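Local coordinates for protein response regulator receiver (Brucella melitensis biovar Abortus, PDB 4G97) that probably acts as a phosphorylation-controlled regulator of the general stress response, joining a sigma-factor-like domain to a receiver domain, as in related PhyR proteins, at residues A[12-17]-A[58-63]; A[37-40]-A[45-48]; A[52-57]-A[112-117]; A[99-102]-A[106-109]. All coordinates share one frame; numbering follows the deposited sequence.

Contact 1: residues A[12-17]-A[58-63]; sequences PYLRRF and RLFCNL
In the helical bundle of the sigma2-like part of the protein, helix 11-22 meets helix 52-64 through Leu14 and Phe17 on one side and Phe60 and Cys61 on the other. The two segments run roughly the same way, at 34° to each other, but their axes come no closer than 11.7 Å. At that spacing the backbones stay apart and side chains alone fill the interface, all of them apolar or sulfur-bearing. Phe60 carries much of it. With CG anti to its own backbone N (chi1 178°), the ring is sent straight across towards helix 11-22. Leu14 brings one methyl, CD1, against the root of that ring, 3.7 Å from Phe60 CB. One turn further along, Phe17 comes in beside it, also with CG opposite the backbone N. The two rings are oblique, with planes at 68° and centroids 5.9 Å apart. The rest of the core closes round them: Val32 of helix 25-41 lies on Leu14 and Tyr31 on Phe60, while Leu100 and Leu101 of helix 94-104 lie on Phe17. Cys61 makes the last touch, a sulfur-aromatic contact at the ring edge rather than over its face: its SG lies 3.8 Å from Phe17 CE2, near the ring plane.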
loop_
_atom_site.group_PDB
_atom_site.type_symbol
_atom_site.label_atom_id
_atom_site.label_comp_id
_atom_site.label_asym_id
_atom_site.label_seq_id
_atom_site.Cartn_x
_atom_site.Cartn_y
_atom_site.Cartn_z
ATOM N N PRO A 12 -7.948 10.679 0.973
ATOM C CA PRO A 12 -7.634 9.370 1.573
ATOM C C PRO A 12 -6.817 8.465 0.648
ATOM O O PRO A 12 -5.758 7.997 1.052
ATOM C CB PRO A 12 -9.023 8.777 1.850
ATOM C CG PRO A 12 -9.862 9.991 2.134
ATOM C CD PRO A 12 -9.396 10.965 1.089
ATOM N N TYR A 13 -7.276 8.265 -0.614
ATOM C CA TYR A 13 -6.577 7.400 -1.563
ATOM C C TYR A 13 -5.220 7.935 -1.982
ATOM O O TYR A 13 -4.347 7.151 -2.371
ATOM C CB TYR A 13 -7.459 7.045 -2.781
ATOM C CG TYR A 13 -8.608 6.123 -2.434
ATOM C CD1 TYR A 13 -8.538 5.269 -1.334
ATOM C CD2 TYR A 13 -9.750 6.068 -3.227
ATOM C CE1 TYR A 13 -9.592 4.430 -1.000
ATOM C CE2 TYR A 13 -10.811 5.222 -2.907
ATOM C CZ TYR A 13 -10.729 4.412 -1.785
ATOM O OH TYR A 13 -11.744 3.550 -1.459
ATOM N N LEU A 14 -5.045 9.261 -1.950
ATOM C CA LEU A 14 -3.749 9.844 -2.295
ATOM C C LEU A 14 -2.743 9.515 -1.182
ATOM O O LEU A 14 -1.586 9.234 -1.487
ATOM C CB LEU A 14 -3.857 11.350 -2.563
ATOM C CG LEU A 14 -2.540 12.084 -2.898
ATOM C CD1 LEU A 14 -2.030 11.721 -4.276
ATOM C CD2 LEU A 14 -2.702 13.603 -2.753
ATOM N N ARG A 15 -3.195 9.497 0.101
ATOM C CA ARG A 15 -2.360 9.073 1.242
ATOM C C ARG A 15 -2.008 7.586 1.067
ATOM O O ARG A 15 -0.871 7.224 1.304
ATOM C CB ARG A 15 -3.085 9.289 2.593
ATOM C CG ARG A 15 -3.185 10.761 2.968
ATOM C CD ARG A 15 -3.733 11.022 4.355
ATOM N NE ARG A 15 -4.116 12.431 4.466
ATOM C CZ ARG A 15 -5.344 12.901 4.256
ATOM N NH1 ARG A 15 -6.351 12.071 4.023
ATOM N NH2 ARG A 15 -5.582 14.197 4.326
ATOM N N ARG A 16 -2.968 6.728 0.629
ATOM C CA ARG A 16 -2.683 5.309 0.401
ATOM C C ARG A 16 -1.518 5.179 -0.599
ATOM O O ARG A 16 -0.514 4.495 -0.320
ATOM C CB ARG A 16 -3.921 4.564 -0.123
ATOM C CG ARG A 16 -3.619 3.077 -0.424
ATOM C CD ARG A 16 -4.788 2.341 -1.052
ATOM N NE ARG A 16 -5.234 3.019 -2.273
ATOM C CZ ARG A 16 -6.430 2.882 -2.826
ATOM N NH1 ARG A 16 -7.317 2.048 -2.305
ATOM N NH2 ARG A 16 -6.748 3.577 -3.906
ATOM N N PHE A 17 -1.635 5.900 -1.733
ATOM C CA PHE A 17 -0.618 5.937 -2.773
ATOM C C PHE A 17 0.718 6.469 -2.207
ATOM O O PHE A 17 1.747 5.825 -2.394
ATOM C CB PHE A 17 -1.108 6.808 -3.936
ATOM C CG PHE A 17 -0.110 7.018 -5.050
ATOM C CD1 PHE A 17 0.307 5.950 -5.847
ATOM C CD2 PHE A 17 0.382 8.289 -5.337
ATOM C CE1 PHE A 17 1.230 6.147 -6.874
ATOM C CE2 PHE A 17 1.289 8.483 -6.382
ATOM C CZ PHE A 17 1.715 7.407 -7.133
ATOM N N ARG A 58 -1.525 14.087 -10.190
ATOM C CA ARG A 58 -0.554 14.754 -11.083
ATOM C C ARG A 58 0.234 15.818 -10.313
ATOM O O ARG A 58 1.462 15.853 -10.381
ATOM C CB ARG A 58 -1.276 15.378 -12.304
ATOM C CG ARG A 58 -0.312 15.906 -13.349
ATOM C CD ARG A 58 -1.030 16.241 -14.622
ATOM N NE ARG A 58 -0.214 17.126 -15.446
ATOM C CZ ARG A 58 -0.647 17.753 -16.532
ATOM N NH1 ARG A 58 -1.904 17.600 -16.940
ATOM N NH2 ARG A 58 0.167 18.544 -17.217
ATOM N N LEU A 59 -0.471 16.664 -9.543
ATOM C CA LEU A 59 0.161 17.671 -8.693
ATOM C C LEU A 59 1.074 16.974 -7.693
ATOM O O LEU A 59 2.235 17.373 -7.554
ATOM C CB LEU A 59 -0.916 18.482 -7.962
ATOM C CG LEU A 59 -0.461 19.532 -6.948
ATOM C CD1 LEU A 59 0.397 20.602 -7.600
ATOM C CD2 LEU A 59 -1.670 20.183 -6.307
ATOM N N PHE A 60 0.567 15.912 -7.010
ATOM C CA PHE A 60 1.390 15.151 -6.062
ATOM C C PHE A 60 2.662 14.632 -6.749
ATOM O O PHE A 60 3.753 14.884 -6.247
ATOM C CB PHE A 60 0.593 13.990 -5.427
ATOM C CG PHE A 60 1.426 13.157 -4.480
ATOM C CD1 PHE A 60 2.184 12.087 -4.951
ATOM C CD2 PHE A 60 1.505 13.480 -3.126
ATOM C CE1 PHE A 60 2.990 11.350 -4.088
ATOM C CE2 PHE A 60 2.290 12.726 -2.259
ATOM C CZ PHE A 60 3.039 11.675 -2.749
ATOM N N CYS A 61 2.521 13.898 -7.871
ATOM C CA CYS A 61 3.666 13.350 -8.614
ATOM C C CYS A 61 4.633 14.419 -9.148
ATOM O O CYS A 61 5.837 14.183 -9.130
ATOM C CB CYS A 61 3.229 12.379 -9.705
ATOM S SG CYS A 61 2.407 10.884 -9.087
ATOM N N ASN A 62 4.126 15.597 -9.582
ATOM C CA ASN A 62 4.998 16.696 -10.047
ATOM C C ASN A 62 5.797 17.289 -8.886
ATOM O O ASN A 62 6.983 17.571 -9.054
ATOM C CB ASN A 62 4.209 17.804 -10.760
ATOM C CG ASN A 62 3.634 17.421 -12.092
ATOM O OD1 ASN A 62 3.991 16.401 -12.698
ATOM N ND2 ASN A 62 2.715 18.242 -12.577
ATOM N N LEU A 63 5.165 17.436 -7.702
ATOM C CA LEU A 63 5.832 17.940 -6.502
ATOM C C LEU A 63 6.842 16.917 -5.918
ATOM O O LEU A 63 7.812 17.311 -5.263
ATOM C CB LEU A 63 4.800 18.357 -5.438
ATOM C CG LEU A 63 4.054 19.692 -5.669
ATOM C CD1 LEU A 63 2.832 19.792 -4.785
ATOM C CD2 LEU A 63 4.952 20.901 -5.396
#

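Contact 2: residues A[37-40]-A[45-48]; sequences EALI and IFPE
Leu39 and Phe46 cross at a slant where the chain leaves helix 25-41 and doubles back. One methyl of the leucine does the work: Leu39 CD1 sits 3.7 Å from Phe46 CB and reaches the near end of the ring at Phe46 CD1. The second methyl, CD2, only grazes the same ring corner. Both residues have CG anti to the backbone N (chi1 -176° in Leu39, -162° in Phe46), which carries their ends away from the turn and into the bundle, where Leu3 and Ile7 of helix 3-7 touch both. Pro47 lies over one face of the Phe46 ring through its CD, so the following residue helps fix how the ring is turned. Ile45 approaches from another direction. Its CG1 branch occupies the position between backbone N and carbonyl carbon (chi1 68°), pointing CD1 back at the helix. That methyl rests against backbone, 3.6 Å from Ala38 O, with Ala38 CB at 4.0 Å from Ile45 CD1. Leu59 of helix 52-64 also touches Ile45 and Leu39. Every touch between the two segments is thus van der Waals in kind. The arrangement belongs to a loop connecting two consecutive helices, 25-41 and 52-64, of the sigma2-like helical bundle, its apolar side chains folded back on the last turns of the first.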
loop_
_atom_site.group_PDB
_atom_site.type_symbol
_atom_site.label_atom_id
_atom_site.label_comp_id
_atom_site.label_asym_id
_atom_site.label_seq_id
_atom_site.Cartn_x
_atom_site.Cartn_y
_atom_site.Cartn_z
ATOM N N GLU A 37 -0.980 21.942 1.436
ATOM C CA GLU A 37 -0.677 23.303 1.886
ATOM C C GLU A 37 -0.131 24.173 0.745
ATOM O O GLU A 37 -0.385 25.378 0.738
ATOM C CB GLU A 37 0.197 23.340 3.155
ATOM C CG GLU A 37 -0.520 22.880 4.423
ATOM C CD GLU A 37 -1.952 23.350 4.630
ATOM O OE1 GLU A 37 -2.183 24.582 4.660
ATOM O OE2 GLU A 37 -2.847 22.481 4.755
ATOM N N ALA A 38 0.525 23.551 -0.257
ATOM C CA ALA A 38 1.024 24.237 -1.453
ATOM C C ALA A 38 -0.160 24.713 -2.336
ATOM O O ALA A 38 -0.135 25.835 -2.853
ATOM C CB ALA A 38 1.945 23.316 -2.248
ATOM N N LEU A 39 -1.205 23.864 -2.459
ATOM C CA LEU A 39 -2.423 24.112 -3.232
ATOM C C LEU A 39 -3.285 25.235 -2.628
ATOM O O LEU A 39 -3.819 26.075 -3.359
ATOM C CB LEU A 39 -3.234 22.807 -3.343
ATOM C CG LEU A 39 -4.502 22.850 -4.195
ATOM C CD1 LEU A 39 -4.175 23.151 -5.643
ATOM C CD2 LEU A 39 -5.272 21.549 -4.077
ATOM N N ILE A 40 -3.433 25.220 -1.298
ATOM C CA ILE A 40 -4.190 26.209 -0.533
ATOM C C ILE A 40 -3.543 27.591 -0.708
ATOM O O ILE A 40 -4.258 28.564 -0.956
ATOM C CB ILE A 40 -4.344 25.744 0.958
ATOM C CG1 ILE A 40 -5.341 24.553 1.061
ATOM C CG2 ILE A 40 -4.764 26.899 1.890
ATOM C CD1 ILE A 40 -5.246 23.702 2.341
ATOM N N ILE A 45 -1.679 26.494 -9.129
ATOM C CA ILE A 45 -0.748 25.375 -9.368
ATOM C C ILE A 45 -1.466 24.075 -9.749
ATOM O O ILE A 45 -0.849 23.185 -10.336
ATOM C CB ILE A 45 0.282 25.165 -8.229
ATOM C CG1 ILE A 45 -0.390 24.659 -6.922
ATOM C CG2 ILE A 45 1.150 26.419 -8.030
ATOM C CD1 ILE A 45 0.539 24.056 -5.867
ATOM N N PHE A 46 -2.767 23.963 -9.403
ATOM C CA PHE A 46 -3.553 22.782 -9.722
ATOM C C PHE A 46 -3.500 22.510 -11.231
ATOM O O PHE A 46 -3.851 23.397 -12.006
ATOM C CB PHE A 46 -4.992 22.905 -9.227
ATOM C CG PHE A 46 -5.679 21.562 -9.161
ATOM C CD1 PHE A 46 -5.350 20.641 -8.172
ATOM C CD2 PHE A 46 -6.633 21.205 -10.108
ATOM C CE1 PHE A 46 -5.977 19.398 -8.121
ATOM C CE2 PHE A 46 -7.255 19.955 -10.060
ATOM C CZ PHE A 46 -6.928 19.066 -9.061
ATOM N N PRO A 47 -2.982 21.338 -11.682
ATOM C CA PRO A 47 -2.896 21.093 -13.132
ATOM C C PRO A 47 -4.264 20.981 -13.775
ATOM O O PRO A 47 -5.252 20.684 -13.099
ATOM C CB PRO A 47 -2.134 19.760 -13.238
ATOM C CG PRO A 47 -1.587 19.497 -11.881
ATOM C CD PRO A 47 -2.497 20.175 -10.916
ATOM N N GLU A 48 -4.311 21.222 -15.086
ATOM C CA GLU A 48 -5.525 21.117 -15.885
ATOM C C GLU A 48 -5.530 19.665 -16.377
ATOM O O GLU A 48 -4.674 19.275 -17.167
ATOM C CB GLU A 48 -5.487 22.138 -17.044
ATOM C CG GLU A 48 -6.840 22.437 -17.673
ATOM C CD GLU A 48 -7.509 23.746 -17.285
ATOM O OE1 GLU A 48 -7.478 24.105 -16.084
ATOM O OE2 GLU A 48 -8.122 24.380 -18.176
#

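Contact 3: residues A[52-57]-A[112-117]; sequences DRIGLY and AAEILE
This contact is part of the seam between two parts of the sigma-like region, where Ile54 and Tyr57 of the sigma2-like part meet Glu114 and Ile115 of the part that holds helices 94-104, 109-116 and 120-135. The segments of helices 52-64 and 109-116 cross at 39° with axes 8.9 Å apart, close enough for Ile115 to touch backbone as well as side chains. Ile54 drives its CG2 methyl between two neighbours. On one side it meets Ile115 CG1 at 3.7 Å. On the other, Ile54 CG2 lies against the carboxylate end of Glu114, 3.6 Å from Glu114 OE1, the two side chains crossing at about a right angle. That oxygen is not left to the methyl, for Ser50 OG, just ahead of helix 52-64, hydrogen-bonds to Glu114 OE1. Glu114 reaches it with an extended chain. Ile115 sets CG2 and CD1 against the root of Tyr57, CD1 3.8 Å from Tyr57 CB, while the ring leads away. The far hydroxyl is gripped twice: Arg53 NH2 donates to Tyr57 OH at 3.2 Å, tilted 28° out of the guanidinium plane, and Glu105 OE1 also bonds to it. Beyond the last helical turn, Glu117 takes positive phi as the C-prime residue of a Schellman motif. Around the seam, helix 11-22 packs on Leu56 and Tyr57, Leu101 of helix 94-104 on Tyr57 and Ile115, and helix 120-135 on Ala112, Ala113 and Leu116 of helix 109-116.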
loop_
_atom_site.group_PDB
_atom_site.type_symbol
_atom_site.label_atom_id
_atom_site.label_comp_id
_atom_site.label_asym_id
_atom_site.label_seq_id
_atom_site.Cartn_x
_atom_site.Cartn_y
_atom_site.Cartn_z
ATOM N N ASP A 52 -10.685 15.803 -11.455
ATOM C CA ASP A 52 -10.115 16.380 -10.254
ATOM C C ASP A 52 -9.132 15.387 -9.588
ATOM O O ASP A 52 -8.067 15.814 -9.148
ATOM C CB ASP A 52 -11.246 16.805 -9.308
ATOM C CG ASP A 52 -12.118 17.937 -9.849
ATOM O OD1 ASP A 52 -11.575 18.834 -10.543
ATOM O OD2 ASP A 52 -13.318 17.961 -9.528
ATOM N N ARG A 53 -9.456 14.072 -9.601
ATOM C CA ARG A 53 -8.618 13.006 -9.012
ATOM C C ARG A 53 -7.273 12.925 -9.709
ATOM O O ARG A 53 -6.240 12.963 -9.041
ATOM C CB ARG A 53 -9.318 11.634 -9.038
ATOM C CG ARG A 53 -8.719 10.641 -8.017
ATOM C CD ARG A 53 -9.250 9.211 -8.111
ATOM N NE ARG A 53 -8.460 8.313 -7.252
ATOM C CZ ARG A 53 -8.180 7.042 -7.521
ATOM N NH1 ARG A 53 -8.642 6.471 -8.632
ATOM N NH2 ARG A 53 -7.428 6.328 -6.682
ATOM N N ILE A 54 -7.290 12.857 -11.066
ATOM C CA ILE A 54 -6.099 12.839 -11.926
ATOM C C ILE A 54 -5.243 14.084 -11.662
ATOM O O ILE A 54 -4.043 13.945 -11.441
ATOM C CB ILE A 54 -6.452 12.603 -13.433
ATOM C CG1 ILE A 54 -7.193 11.262 -13.614
ATOM C CG2 ILE A 54 -5.196 12.665 -14.343
ATOM C CD1 ILE A 54 -7.903 11.058 -14.982
ATOM N N GLY A 55 -5.875 15.268 -11.632
ATOM C CA GLY A 55 -5.205 16.537 -11.334
ATOM C C GLY A 55 -4.553 16.570 -9.956
ATOM O O GLY A 55 -3.468 17.146 -9.786
ATOM N N LEU A 56 -5.210 15.945 -8.953
ATOM C CA LEU A 56 -4.653 15.886 -7.606
ATOM C C LEU A 56 -3.401 14.996 -7.585
ATOM O O LEU A 56 -2.390 15.405 -7.027
ATOM C CB LEU A 56 -5.700 15.398 -6.584
ATOM C CG LEU A 56 -5.275 15.293 -5.106
ATOM C CD1 LEU A 56 -4.857 16.649 -4.529
ATOM C CD2 LEU A 56 -6.384 14.716 -4.251
ATOM N N TYR A 57 -3.473 13.794 -8.196
ATOM C CA TYR A 57 -2.359 12.836 -8.244
ATOM C C TYR A 57 -1.201 13.363 -9.080
ATOM O O TYR A 57 -0.038 13.134 -8.720
ATOM C CB TYR A 57 -2.832 11.501 -8.802
ATOM C CG TYR A 57 -3.444 10.583 -7.771
ATOM C CD1 TYR A 57 -4.716 10.821 -7.263
ATOM C CD2 TYR A 57 -2.753 9.463 -7.308
ATOM C CE1 TYR A 57 -5.299 9.955 -6.338
ATOM C CE2 TYR A 57 -3.326 8.590 -6.391
ATOM C CZ TYR A 57 -4.609 8.821 -5.932
ATOM O OH TYR A 57 -5.183 7.947 -5.048
ATOM N N ALA A 112 -3.155 7.068 -15.710
ATOM C CA ALA A 112 -1.856 6.955 -15.031
ATOM C C ALA A 112 -0.723 7.611 -15.812
ATOM O O ALA A 112 0.171 8.199 -15.204
ATOM C CB ALA A 112 -1.542 5.497 -14.754
ATOM N N ALA A 113 -0.760 7.521 -17.156
ATOM C CA ALA A 113 0.229 8.165 -18.042
ATOM C C ALA A 113 0.058 9.677 -17.938
ATOM O O ALA A 113 1.044 10.403 -17.867
ATOM C CB ALA A 113 0.023 7.716 -19.482
ATOM N N GLU A 114 -1.200 10.147 -17.873
ATOM C CA GLU A 114 -1.484 11.571 -17.716
ATOM C C GLU A 114 -0.982 12.032 -16.333
ATOM O O GLU A 114 -0.351 13.087 -16.244
ATOM C CB GLU A 114 -2.982 11.851 -17.911
ATOM C CG GLU A 114 -3.306 13.338 -17.855
ATOM C CD GLU A 114 -4.772 13.711 -17.815
ATOM O OE1 GLU A 114 -5.628 12.811 -17.955
ATOM O OE2 GLU A 114 -5.064 14.916 -17.641
ATOM N N ILE A 115 -1.194 11.199 -15.263
ATOM C CA ILE A 115 -0.683 11.497 -13.913
ATOM C C ILE A 115 0.841 11.617 -13.938
ATOM O O ILE A 115 1.388 12.556 -13.345
ATOM C CB ILE A 115 -1.156 10.437 -12.868
ATOM C CG1 ILE A 115 -2.650 10.626 -12.546
ATOM C CG2 ILE A 115 -0.294 10.460 -11.595
ATOM C CD1 ILE A 115 -3.292 9.495 -11.972
ATOM N N LEU A 116 1.522 10.669 -14.616
ATOM C CA LEU A 116 2.987 10.662 -14.677
ATOM C C LEU A 116 3.599 11.592 -15.735
ATOM O O LEU A 116 4.812 11.793 -15.714
ATOM C CB LEU A 116 3.562 9.245 -14.789
ATOM C CG LEU A 116 3.437 8.349 -13.555
ATOM C CD1 LEU A 116 3.826 6.942 -13.886
ATOM C CD2 LEU A 116 4.244 8.887 -12.360
ATOM N N GLU A 117 2.768 12.178 -16.621
ATOM C CA GLU A 117 3.189 13.134 -17.670
ATOM C C GLU A 117 4.131 12.472 -18.677
ATOM O O GLU A 117 5.227 12.971 -18.936
ATOM C CB GLU A 117 3.824 14.409 -17.071
ATOM C CG GLU A 117 2.926 15.185 -16.126
ATOM C CD GLU A 117 3.409 16.569 -15.746
ATOM O OE1 GLU A 117 4.636 16.818 -15.792
ATOM O OE2 GLU A 117 2.558 17.393 -15.347
#

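Contact 4: residues A[99-102]-A[106-109]; sequences FLLV and GFND
Phe107 N donates to Leu101 O at 3.1 Å, nearly straight at 159° and in the carbonyl plane, closing the turn between helices 94-104 and 109-116 of the sigma-like part. The bond spans six residues, a wide closure that follows the pi-type turn at 100-102. Leu101 O also lies at the edge of the Phe107 ring, 3.4 Å from Phe107 CD2. Gly106, the first residue to leave helix 94-104, has positive phi (76°), a value that suits glycine, and its N makes only a weak bond to Val102 O. The chain is thereby swung round so that the Phe107 side chain returns across Leu101 at a slant, Leu101 CD2 meeting Phe107 CD2 at 3.9 Å. The ring is also held from outside, by Arg53 as a cation-pi partner and by Tyr57 edge-to-face. Asn108 then serves as N-cap of helix 109-116: its side chain caps a backbone N in the first turn, and its own N bonds to Glu111 OE1. Val102 packs against this start. Its CA-H points at Phe107 O, 3.4 Å from Val102 CA, while Val102 CG1, anti to the carbonyl carbon (chi1 -65°), presses on Phe107 O at 3.2 Å and also comes within 3.9 Å of Asp109 OD1.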
loop_
_atom_site.group_PDB
_atom_site.type_symbol
_atom_site.label_atom_id
_atom_site.label_comp_id
_atom_site.label_asym_id
_atom_site.label_seq_id
_atom_site.Cartn_x
_atom_site.Cartn_y
_atom_site.Cartn_z
ATOM N N PHE A 99 3.039 1.075 -11.754
ATOM C CA PHE A 99 2.319 -0.130 -11.342
ATOM C C PHE A 99 1.359 0.161 -10.190
ATOM O O PHE A 99 0.221 -0.340 -10.196
ATOM C CB PHE A 99 3.308 -1.252 -10.970
ATOM C CG PHE A 99 2.707 -2.632 -11.096
ATOM C CD1 PHE A 99 2.789 -3.338 -12.291
ATOM C CD2 PHE A 99 2.054 -3.225 -10.022
ATOM C CE1 PHE A 99 2.204 -4.604 -12.415
ATOM C CE2 PHE A 99 1.476 -4.495 -10.145
ATOM C CZ PHE A 99 1.563 -5.178 -11.338
ATOM N N LEU A 100 1.789 1.008 -9.226
ATOM C CA LEU A 100 0.947 1.374 -8.084
ATOM C C LEU A 100 -0.315 2.103 -8.557
ATOM O O LEU A 100 -1.403 1.739 -8.134
ATOM C CB LEU A 100 1.707 2.193 -7.022
ATOM C CG LEU A 100 2.749 1.431 -6.152
ATOM C CD1 LEU A 100 3.386 2.364 -5.166
ATOM C CD2 LEU A 100 2.115 0.278 -5.364
ATOM N N LEU A 101 -0.177 3.059 -9.484
ATOM C CA LEU A 101 -1.309 3.830 -10.037
ATOM C C LEU A 101 -2.368 2.967 -10.680
ATOM O O LEU A 101 -3.553 3.271 -10.559
ATOM C CB LEU A 101 -0.827 4.910 -11.036
ATOM C CG LEU A 101 -0.065 6.098 -10.436
ATOM C CD1 LEU A 101 0.660 6.868 -11.516
ATOM C CD2 LEU A 101 -0.974 6.991 -9.594
ATOM N N VAL A 102 -1.948 1.899 -11.373
ATOM C CA VAL A 102 -2.872 0.983 -12.024
ATOM C C VAL A 102 -3.339 -0.131 -11.085
ATOM O O VAL A 102 -4.542 -0.261 -10.873
ATOM C CB VAL A 102 -2.388 0.464 -13.420
ATOM C CG1 VAL A 102 -2.301 1.600 -14.433
ATOM C CG2 VAL A 102 -1.049 -0.250 -13.327
ATOM N N GLY A 106 -6.359 2.060 -9.027
ATOM C CA GLY A 106 -7.536 1.906 -9.880
ATOM C C GLY A 106 -7.627 2.784 -11.119
ATOM O O GLY A 106 -8.712 2.903 -11.699
ATOM N N PHE A 107 -6.516 3.391 -11.550
ATOM C CA PHE A 107 -6.467 4.198 -12.772
ATOM C C PHE A 107 -6.189 3.289 -13.973
ATOM O O PHE A 107 -5.386 2.361 -13.863
ATOM C CB PHE A 107 -5.348 5.264 -12.716
ATOM C CG PHE A 107 -5.539 6.371 -11.701
ATOM C CD1 PHE A 107 -6.494 7.366 -11.901
ATOM C CD2 PHE A 107 -4.747 6.432 -10.552
ATOM C CE1 PHE A 107 -6.677 8.386 -10.947
ATOM C CE2 PHE A 107 -4.946 7.438 -9.592
ATOM C CZ PHE A 107 -5.901 8.414 -9.798
ATOM N N ASN A 108 -6.805 3.579 -15.142
ATOM C CA ASN A 108 -6.456 2.822 -16.347
ATOM C C ASN A 108 -5.114 3.405 -16.800
ATOM O O ASN A 108 -4.690 4.441 -16.262
ATOM C CB ASN A 108 -7.541 2.902 -17.444
ATOM C CG ASN A 108 -7.905 4.281 -17.952
ATOM O OD1 ASN A 108 -7.058 5.077 -18.391
ATOM N ND2 ASN A 108 -9.201 4.544 -18.009
ATOM N N ASP A 109 -4.443 2.745 -17.760
ATOM C CA ASP A 109 -3.136 3.149 -18.264
ATOM C C ASP A 109 -3.065 4.597 -18.764
ATOM O O ASP A 109 -2.058 5.268 -18.539
ATOM C CB ASP A 109 -2.665 2.160 -19.340
ATOM C CG ASP A 109 -2.467 0.738 -18.842
ATOM O OD1 ASP A 109 -3.287 0.276 -18.008
ATOM O OD2 ASP A 109 -1.526 0.070 -19.321
#

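In the fold
Contacts 1 and 3 are the buried pair, 9 Å apart between centres, and both use helix 52-64. One joins it to helix 11-22 within the sigma2-like part; the other joins it to helix 109-116. A salt bridge from Arg58 to Glu117 links them. Contacts 2 and 4 are local turns, each only partly buried: contact 2 is wholly apolar between its segments, whereas contact 4 adds one sound backbone hydrogen bond and a weak one to its apolar packing. Contact 4 is tied to contact 3 through Phe107, which lies on Arg53, Tyr57 and Ile115, and to contact 1 through Leu101 on Phe17. Contact 2, furthest from the chain centre, touches contact 3 through Phe46 and contact 1 where Ile45 and Pro47 rest on Leu59.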